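Local coordinates for protein anthranilate synthase component I (Streptococcus pneumoniae serotype 4, PDB 5KCK) that is a large mixed helix-and-strand protein of the anthranilate synthase family, built on extensive antiparallel beta sheets, and pairs with a second copy of itself, at residues Ile78-His83 / Asp144-Glu149; Ile116-Met121 / Ile413-Arg418; Gln324-Met329 / Thr341-Gly346. One frame throughout, in Å; residues are numbered along the deposited sequence.

Contact 1: Ile78-His83 / Asp144-Glu149; sequences IHKSQH and DALYSE
Leu-146 packs against the imidazole of His-83 at the middle of this contact. The methyl CD1 of Leu-146 stands over the centre of the imidazole, 4.1 Å from its centroid and 11° off the ring normal, a CH-pi contact. The other methyl lies on the same face, displaced toward ND1 and CG: Leu-146 CD2 is 3.2 Å from His-83 ND1, a tight approach. With CG anti to the backbone N (chi1 172°), the imidazole is carried across to the leucine, which it meets at about a right angle. Tyr-147 follows with a polar grip. Its hydroxyl OH donates to Ile-78 O over 2.8 Å, in the carbonyl plane and on a lone pair, with a C=O...donor angle of 124°. That carbonyl belongs to the last residue of helix 70-78, so the loop after strand 138-144 is tied to the helix end. Leu-146 CB lies over one face of the tyrosine ring, offset toward the rim, while Lys-80 comes obliquely to the ring, its CE 3.8 Å from Tyr-147 CE1. Lys-80 CE is also 3.7 Å from Leu-146 O. A type I turn from Lys-80 to His-83, closed by His-83 N to Lys-80 O, separates the two residues, and both start toward the partner loop. Ala-399 packs on His-83, Leu-146 and Tyr-147; Asp-144 continues its sheet into the second subunit. Asp-144 OD2 takes a weak hydrogen bond from Asn-2 of that subunit, and His-83 NE2 makes a weak one to Gly-90 O. OD2 stays 4.4 Å from His-83 ND1, though its charge may still favour a protonated imidazole. Cohesion between the loops therefore rests mainly on one directional hydrogen bond and on hydrocarbon laid against aromatic rings.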
loop_
_atom_site.group_PDB
_atom_site.type_symbol
_atom_site.label_atom_id
_atom_site.label_comp_id
_atom_site.label_asym_id
_atom_site.label_seq_id
_atom_site.Cartn_x
_atom_site.Cartn_y
_atom_site.Cartn_z
ATOM N N ILE A 78 12.819 27.445 -14.844
ATOM C CA ILE A 78 12.566 26.432 -13.821
ATOM C C ILE A 78 13.832 26.072 -13.053
ATOM O O ILE A 78 13.798 25.908 -11.830
ATOM C CB ILE A 78 11.941 25.191 -14.470
ATOM C CG1 ILE A 78 10.541 25.518 -14.985
ATOM C CG2 ILE A 78 11.948 24.022 -13.502
ATOM C CD1 ILE A 78 9.812 26.454 -14.131
ATOM N N HIS A 79 14.955 25.932 -13.754
ATOM C CA HIS A 79 16.155 25.335 -13.182
ATOM C C HIS A 79 16.838 26.288 -12.209
ATOM O O HIS A 79 17.113 27.442 -12.550
ATOM C CB HIS A 79 17.117 24.960 -14.309
ATOM C CG HIS A 79 18.434 24.433 -13.838
ATOM N ND1 HIS A 79 18.544 23.349 -12.993
ATOM C CD2 HIS A 79 19.699 24.827 -14.111
ATOM C CE1 HIS A 79 19.821 23.105 -12.759
ATOM N NE2 HIS A 79 20.542 23.988 -13.424
ATOM N N LYS A 80 17.142 25.790 -11.008
ATOM C CA LYS A 80 17.823 26.562 -9.966
ATOM C C LYS A 80 19.066 25.800 -9.515
ATOM O O LYS A 80 18.956 24.785 -8.817
ATOM C CB LYS A 80 16.888 26.831 -8.790
ATOM C CG LYS A 80 15.685 27.682 -9.174
ATOM C CD LYS A 80 16.131 29.091 -9.571
ATOM C CE LYS A 80 14.980 29.899 -10.126
ATOM N NZ LYS A 80 15.350 31.305 -10.394
ATOM N N SER A 81 20.244 26.318 -9.891
ATOM C CA SER A 81 21.500 25.581 -9.736
ATOM C C SER A 81 21.794 25.233 -8.281
ATOM O O SER A 81 22.234 24.118 -7.981
ATOM C CB SER A 81 22.660 26.391 -10.320
ATOM O OG SER A 81 22.444 26.693 -11.688
ATOM N N GLN A 82 21.583 26.175 -7.367
ATOM C CA GLN A 82 21.914 25.951 -5.964
ATOM C C GLN A 82 20.839 25.178 -5.207
ATOM O O GLN A 82 21.035 24.882 -4.023
ATOM C CB GLN A 82 22.175 27.293 -5.267
ATOM N N HIS A 83 19.723 24.840 -5.850
ATOM C CA HIS A 83 18.617 24.166 -5.181
ATOM C C HIS A 83 18.807 22.656 -5.175
ATOM O O HIS A 83 19.051 22.049 -6.221
ATOM C CB HIS A 83 17.289 24.489 -5.858
ATOM C CG HIS A 83 16.146 23.680 -5.330
ATOM N ND1 HIS A 83 15.559 23.932 -4.108
ATOM C CD2 HIS A 83 15.499 22.607 -5.845
ATOM C CE1 HIS A 83 14.585 23.061 -3.903
ATOM N NE2 HIS A 83 14.530 22.245 -4.941
ATOM N N ASP A 144 8.362 27.191 -0.331
ATOM C CA ASP A 144 9.740 27.469 -0.724
ATOM C C ASP A 144 9.816 28.834 -1.400
ATOM O O ASP A 144 8.799 29.396 -1.812
ATOM C CB ASP A 144 10.257 26.370 -1.660
ATOM C CG ASP A 144 11.760 26.220 -1.614
ATOM O OD1 ASP A 144 12.464 27.246 -1.738
ATOM O OD2 ASP A 144 12.237 25.073 -1.456
ATOM N N ALA A 145 11.031 29.387 -1.500
ATOM C CA ALA A 145 11.224 30.711 -2.090
ATOM C C ALA A 145 12.025 30.673 -3.391
ATOM O O ALA A 145 12.603 31.691 -3.782
ATOM C CB ALA A 145 11.894 31.653 -1.091
ATOM N N LEU A 146 12.021 29.530 -4.084
ATOM C CA LEU A 146 12.768 29.343 -5.328
ATOM C C LEU A 146 12.531 30.458 -6.335
ATOM O O LEU A 146 13.474 30.973 -6.940
ATOM C CB LEU A 146 12.368 28.011 -5.971
ATOM C CG LEU A 146 12.802 26.716 -5.312
ATOM C CD1 LEU A 146 12.166 25.549 -6.029
ATOM C CD2 LEU A 146 14.309 26.629 -5.371
ATOM N N TYR A 147 11.268 30.797 -6.580
ATOM C CA TYR A 147 10.918 31.649 -7.703
ATOM C C TYR A 147 10.487 33.050 -7.294
ATOM O O TYR A 147 10.368 33.921 -8.165
ATOM C CB TYR A 147 9.811 30.979 -8.539
ATOM C CG TYR A 147 10.227 29.603 -9.028
ATOM C CD1 TYR A 147 11.171 29.462 -10.042
ATOM C CD2 TYR A 147 9.706 28.450 -8.451
ATOM C CE1 TYR A 147 11.572 28.199 -10.485
ATOM C CE2 TYR A 147 10.088 27.187 -8.888
ATOM C CZ TYR A 147 11.025 27.068 -9.901
ATOM O OH TYR A 147 11.415 25.823 -10.322
ATOM N N SER A 148 10.279 33.295 -5.998
ATOM C CA SER A 148 9.771 34.566 -5.508
ATOM C C SER A 148 10.745 35.334 -4.627
ATOM O O SER A 148 10.586 36.553 -4.489
ATOM C CB SER A 148 8.487 34.340 -4.698
ATOM O OG SER A 148 8.776 33.512 -3.587
ATOM N N GLU A 149 11.736 34.665 -4.030
ATOM C CA GLU A 149 12.586 35.238 -2.979
ATOM C C GLU A 149 11.768 35.707 -1.773
ATOM O O GLU A 149 12.146 36.662 -1.092
ATOM C CB GLU A 149 13.457 36.379 -3.517
ATOM C CG GLU A 149 14.089 36.088 -4.876
ATOM C CD GLU A 149 15.114 34.968 -4.837
ATOM O OE1 GLU A 149 15.887 34.898 -3.860
ATOM O OE2 GLU A 149 15.146 34.156 -5.789
#

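Contact 2: Ile116-Met121 / Ile413-Arg418; sequences IGTPDM and ILKNQR
Ile-116 lays its CG2 methyl over two side chains of the partner segment, 4.1 Å from Ile-413 CG2 and equally far from Lys-415 CD. The two isoleucines cross at about a right angle. Thr-118 OG1 lies between the backbone N and the carbonyl carbon (chi1 45°), which leaves CG2 anti to the carbonyl carbon; this branch touches Ile-413, Thr-118 CG2 to Ile-413 CG2 4.1 Å. Lys-415 runs extended past the carbonyls of Ile-116 and Gly-117, its CD 3.3 Å from Ile-116 O and its CE 3.5 Å from Gly-117 O. The contact joins a loop leading into strand 121-126, in the N-terminal family region, to a strand of another sheet in the C-terminal one. Lys-415 ends strand 411-415 and opens a type I' turn to Arg-418, the tight connection of a two-residue beta hairpin with strand 418-427. Asn-416, the second residue of the turn, reaches across: ND2 donates to Ile-116 O at 3.1 Å, nearly straight at 168° and on a lone pair, while Tyr-420 OH is a second partner of ND2. The amide is also held at its other end, since Lys-415 NZ, turned back at chi4 (-49°), donates to Asn-416 OD1 over 3.2 Å.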
loop_
_atom_site.group_PDB
_atom_site.type_symbol
_atom_site.label_atom_id
_atom_site.label_comp_id
_atom_site.label_asym_id
_atom_site.label_seq_id
_atom_site.Cartn_x
_atom_site.Cartn_y
_atom_site.Cartn_z
ATOM N N ILE A 116 -10.365 20.767 -30.260
ATOM C CA ILE A 116 -10.357 20.840 -28.803
ATOM C C ILE A 116 -9.850 22.196 -28.314
ATOM O O ILE A 116 -10.470 22.829 -27.460
ATOM C CB ILE A 116 -9.527 19.689 -28.191
ATOM C CG1 ILE A 116 -10.126 18.326 -28.549
ATOM C CG2 ILE A 116 -9.449 19.842 -26.685
ATOM C CD1 ILE A 116 -9.379 17.153 -27.904
ATOM N N GLY A 117 -8.703 22.640 -28.823
ATOM C CA GLY A 117 -8.205 23.963 -28.504
ATOM C C GLY A 117 -7.299 24.063 -27.299
ATOM O O GLY A 117 -7.200 25.144 -26.715
ATOM N N THR A 118 -6.643 22.980 -26.897
ATOM C CA THR A 118 -5.646 23.099 -25.845
ATOM C C THR A 118 -4.402 23.794 -26.393
ATOM O O THR A 118 -4.108 23.705 -27.590
ATOM C CB THR A 118 -5.255 21.727 -25.295
ATOM O OG1 THR A 118 -5.047 20.819 -26.384
ATOM C CG2 THR A 118 -6.339 21.183 -24.375
ATOM N N PRO A 119 -3.661 24.503 -25.546
ATOM C CA PRO A 119 -2.363 25.024 -25.982
ATOM C C PRO A 119 -1.398 23.886 -26.269
ATOM O O PRO A 119 -1.571 22.752 -25.815
ATOM C CB PRO A 119 -1.893 25.879 -24.797
ATOM C CG PRO A 119 -2.739 25.462 -23.648
ATOM C CD PRO A 119 -4.039 24.996 -24.215
ATOM N N ASP A 120 -0.361 24.199 -27.039
ATOM C CA ASP A 120 0.618 23.174 -27.360
ATOM C C ASP A 120 1.505 22.837 -26.172
ATOM O O ASP A 120 2.055 21.733 -26.120
ATOM C CB ASP A 120 1.432 23.620 -28.565
ATOM C CG ASP A 120 0.565 23.774 -29.800
ATOM O OD1 ASP A 120 0.190 22.740 -30.383
ATOM O OD2 ASP A 120 0.224 24.919 -30.167
HETATM N N MSE A 121 1.619 23.743 -25.208
HETATM C CA MSE A 121 2.360 23.509 -23.980
HETATM C C MSE A 121 1.733 24.353 -22.887
HETATM O O MSE A 121 1.366 25.506 -23.126
HETATM C CB MSE A 121 3.841 23.863 -24.150
HETATM C CG MSE A 121 4.667 23.650 -22.913
HETATM SE SE MSE A 121 6.515 24.246 -23.128
HETATM C CE MSE A 121 6.253 26.146 -22.767
ATOM N N ILE A 413 -9.380 14.556 -21.810
ATOM C CA ILE A 413 -9.405 16.013 -21.804
ATOM C C ILE A 413 -10.838 16.461 -21.563
ATOM O O ILE A 413 -11.750 16.068 -22.304
ATOM C CB ILE A 413 -8.884 16.604 -23.127
ATOM C CG1 ILE A 413 -7.592 15.913 -23.576
ATOM C CG2 ILE A 413 -8.715 18.108 -23.002
ATOM C CD1 ILE A 413 -6.520 15.909 -22.535
ATOM N N LEU A 414 -11.030 17.311 -20.557
ATOM C CA LEU A 414 -12.324 17.931 -20.277
ATOM C C LEU A 414 -12.251 19.397 -20.679
ATOM O O LEU A 414 -11.537 20.185 -20.050
ATOM C CB LEU A 414 -12.700 17.787 -18.805
ATOM C CG LEU A 414 -13.595 16.580 -18.529
ATOM C CD1 LEU A 414 -12.870 15.300 -18.839
ATOM C CD2 LEU A 414 -14.050 16.592 -17.102
ATOM N N LYS A 415 -12.991 19.758 -21.720
ATOM C CA LYS A 415 -12.974 21.115 -22.243
ATOM C C LYS A 415 -14.201 21.300 -23.122
ATOM O O LYS A 415 -14.706 20.338 -23.707
ATOM C CB LYS A 415 -11.687 21.382 -23.039
ATOM C CG LYS A 415 -11.420 22.840 -23.380
ATOM C CD LYS A 415 -10.105 22.985 -24.142
ATOM C CE LYS A 415 -9.766 24.448 -24.377
ATOM N NZ LYS A 415 -10.917 25.223 -24.942
ATOM N N ASN A 416 -14.676 22.545 -23.209
ATOM C CA ASN A 416 -15.832 22.884 -24.044
ATOM C C ASN A 416 -17.077 22.118 -23.608
ATOM O O ASN A 416 -17.942 21.800 -24.427
ATOM C CB ASN A 416 -15.542 22.628 -25.529
ATOM C CG ASN A 416 -14.186 23.162 -25.961
ATOM O OD1 ASN A 416 -13.841 24.310 -25.682
ATOM N ND2 ASN A 416 -13.403 22.322 -26.637
ATOM N N GLN A 417 -17.152 21.792 -22.317
ATOM C CA GLN A 417 -18.244 21.014 -21.733
ATOM C C GLN A 417 -18.330 19.604 -22.318
ATOM O O GLN A 417 -19.388 18.969 -22.270
ATOM C CB GLN A 417 -19.582 21.749 -21.889
ATOM C CG GLN A 417 -19.535 23.213 -21.468
ATOM C CD GLN A 417 -19.792 23.402 -19.987
ATOM O OE1 GLN A 417 -18.913 23.836 -19.236
ATOM N NE2 GLN A 417 -21.010 23.086 -19.556
ATOM N N ARG A 418 -17.228 19.101 -22.866
ATOM C CA ARG A 418 -17.155 17.751 -23.403
ATOM C C ARG A 418 -15.979 17.014 -22.774
ATOM O O ARG A 418 -15.082 17.621 -22.187
ATOM C CB ARG A 418 -17.012 17.758 -24.933
ATOM C CG ARG A 418 -18.231 18.283 -25.658
ATOM C CD ARG A 418 -18.103 18.133 -27.174
ATOM N NE ARG A 418 -18.250 16.750 -27.626
ATOM C CZ ARG A 418 -19.408 16.107 -27.692
ATOM N NH1 ARG A 418 -20.526 16.719 -27.322
ATOM N NH2 ARG A 418 -19.450 14.851 -28.122
#

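Contact 3: Gln324-Met329 / Thr341-Gly346; sequences QVTKYM and TSVVKG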
loop_
_atom_site.group_PDB
_atom_site.type_symbol
_atom_site.label_atom_id
_atom_site.label_comp_id
_atom_site.label_asym_id
_atom_site.label_seq_id
_atom_site.Cartn_x
_atom_site.Cartn_y
_atom_site.Cartn_z
ATOM N N GLN A 324 23.361 1.802 -21.521
ATOM C CA GLN A 324 23.264 0.453 -20.976
ATOM C C GLN A 324 21.817 -0.003 -21.009
ATOM O O GLN A 324 20.920 0.738 -20.604
ATOM C CB GLN A 324 23.777 0.379 -19.529
ATOM C CG GLN A 324 25.175 0.943 -19.283
ATOM C CD GLN A 324 25.641 0.693 -17.852
ATOM O OE1 GLN A 324 24.830 0.642 -16.934
ATOM N NE2 GLN A 324 26.946 0.521 -17.665
ATOM N N VAL A 325 21.601 -1.224 -21.491
ATOM C CA VAL A 325 20.321 -1.908 -21.360
ATOM C C VAL A 325 20.426 -2.730 -20.082
ATOM O O VAL A 325 21.087 -3.766 -20.052
ATOM C CB VAL A 325 20.010 -2.772 -22.581
ATOM C CG1 VAL A 325 18.669 -3.483 -22.408
ATOM C CG2 VAL A 325 20.004 -1.909 -23.832
ATOM N N THR A 326 19.813 -2.236 -19.006
ATOM C CA THR A 326 20.051 -2.782 -17.673
ATOM C C THR A 326 19.030 -3.824 -17.285
ATOM O O THR A 326 19.251 -4.576 -16.330
ATOM C CB THR A 326 20.029 -1.674 -16.618
ATOM O OG1 THR A 326 18.708 -1.127 -16.530
ATOM C CG2 THR A 326 21.020 -0.562 -16.979
ATOM N N LYS A 327 17.916 -3.870 -17.997
ATOM C CA LYS A 327 16.884 -4.866 -17.773
ATOM C C LYS A 327 16.294 -5.098 -19.147
ATOM O O LYS A 327 15.882 -4.133 -19.798
ATOM C CB LYS A 327 15.842 -4.351 -16.780
ATOM C CG LYS A 327 15.002 -5.408 -16.142
ATOM C CD LYS A 327 14.195 -4.830 -14.987
ATOM C CE LYS A 327 15.094 -4.388 -13.840
ATOM N NZ LYS A 327 14.299 -4.046 -12.620
ATOM N N TYR A 328 16.326 -6.338 -19.630
ATOM C CA TYR A 328 16.061 -6.578 -21.042
ATOM C C TYR A 328 14.949 -7.594 -21.224
ATOM O O TYR A 328 15.079 -8.747 -20.800
ATOM C CB TYR A 328 17.303 -7.054 -21.794
ATOM C CG TYR A 328 16.976 -7.236 -23.254
ATOM C CD1 TYR A 328 16.394 -6.192 -23.970
ATOM C CD2 TYR A 328 17.208 -8.438 -23.909
ATOM C CE1 TYR A 328 16.066 -6.323 -25.292
ATOM C CE2 TYR A 328 16.884 -8.582 -25.248
ATOM C CZ TYR A 328 16.311 -7.516 -25.933
ATOM O OH TYR A 328 15.971 -7.614 -27.261
HETATM N N MSE A 329 13.890 -7.166 -21.904
HETATM C CA MSE A 329 12.785 -8.014 -22.327
HETATM C C MSE A 329 12.304 -8.951 -21.237
HETATM O O MSE A 329 11.954 -10.098 -21.494
HETATM C CB MSE A 329 13.172 -8.815 -23.563
HETATM C CG MSE A 329 11.996 -9.065 -24.481
HETATM SE SE MSE A 329 12.541 -9.659 -26.235
HETATM C CE MSE A 329 13.524 -11.271 -25.727
ATOM N N THR A 341 9.014 -5.723 -21.165
ATOM C CA THR A 341 9.549 -4.501 -20.576
ATOM C C THR A 341 11.076 -4.497 -20.553
ATOM O O THR A 341 11.725 -5.534 -20.370
ATOM C CB THR A 341 9.015 -4.294 -19.148
ATOM O OG1 THR A 341 9.357 -2.980 -18.699
ATOM C CG2 THR A 341 9.619 -5.299 -18.190
ATOM N N SER A 342 11.641 -3.300 -20.720
ATOM C CA SER A 342 13.084 -3.105 -20.681
ATOM C C SER A 342 13.404 -1.731 -20.105
ATOM O O SER A 342 12.548 -0.840 -20.050
ATOM C CB SER A 342 13.716 -3.239 -22.072
ATOM O OG SER A 342 13.513 -4.525 -22.625
ATOM N N VAL A 343 14.664 -1.559 -19.708
ATOM C CA VAL A 343 15.171 -0.296 -19.176
ATOM C C VAL A 343 16.444 0.077 -19.932
ATOM O O VAL A 343 17.368 -0.738 -20.054
ATOM C CB VAL A 343 15.439 -0.388 -17.658
ATOM C CG1 VAL A 343 16.011 0.917 -17.120
ATOM C CG2 VAL A 343 14.151 -0.752 -16.909
ATOM N N VAL A 344 16.483 1.302 -20.451
ATOM C CA VAL A 344 17.652 1.853 -21.128
ATOM C C VAL A 344 18.072 3.115 -20.388
ATOM O O VAL A 344 17.224 3.954 -20.059
ATOM C CB VAL A 344 17.364 2.167 -22.607
ATOM C CG1 VAL A 344 18.675 2.508 -23.340
ATOM C CG2 VAL A 344 16.641 1.003 -23.272
ATOM N N LYS A 345 19.374 3.249 -20.131
ATOM C CA LYS A 345 19.912 4.380 -19.389
ATOM C C LYS A 345 21.181 4.888 -20.058
ATOM O O LYS A 345 21.934 4.117 -20.666
ATOM C CB LYS A 345 20.238 4.011 -17.931
ATOM C CG LYS A 345 19.025 3.724 -17.066
ATOM C CD LYS A 345 19.436 3.159 -15.708
ATOM C CE LYS A 345 18.242 3.060 -14.771
ATOM N NZ LYS A 345 17.597 4.411 -14.582
ATOM N N GLY A 346 21.424 6.190 -19.913
ATOM C CA GLY A 346 22.685 6.778 -20.330
ATOM C C GLY A 346 23.012 8.017 -19.520
ATOM O O GLY A 346 22.151 8.591 -18.849
#
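Gln-324 pairs with Lys-345 in the beta hairpin of strands 324-333 and 338-347, the former being an outermost strand of the large antiparallel sheet. Backbone bonds fix the register. Gln-324 and Lys-345 form a hydrogen-bonded pair, N to O 2.9 Å from Gln-324 to Lys-345 and 3.0 Å in return. Farther along, Val-343 O accepts from Thr-326 N at 3.1 Å, whereas Val-343 N donates to Lys-327 O at 2.8 Å. The partner thus slips by one residue between Val-325 and Lys-327, a beta bulge. CA-H...O contacts fill in between, from Val-344 CA to Gln-324 O and from Val-325 CA to Val-343 O. Side-chain packing is modest. Val-325 and Val-344 form a non-hydrogen-bonded pair on the face toward helix 297-316. On the other face Lys-327 CB meets Val-343 CG2 at 4.0 Å, and the lysine chain then leads away. At the bulge, Thr-326 OG1 lies 3.4 Å from Val-343 CG1. The last bond links side chain and backbone. Ser-342 OG also pairs with His-303 NE2 of helix 297-316. Set anti to its own carbonyl carbon (chi1 -61°), Ser-342 OG is held at the backbone N of selenomethionine Met-329 and accepts from it at 2.8 Å, with an N-H...O angle of 171°.

The three contacts lie far apart, their centres 30 to 35 Å from one another. Contact 3 is part of the eleven-stranded antiparallel sheet, a hairpin at one margin; contact 1 touches that sheet, and contact 2 connects it to the seven-stranded one. Segment 116-121 of contact 2 leads into strand 121-126, which Ile-78 and Tyr-147 of contact 1 touch through Val-125. Contacts 1 and 2 come within about 9 Å at their nearest atoms, and their segments alternate along the chain. Contact 3 is nested within the long loop closed by contact 2, on the opposite side of the chain's centre. Contact 2 joins the N-terminal family region to the C-terminal one, while contact 1 meets the second subunit at Asp-144.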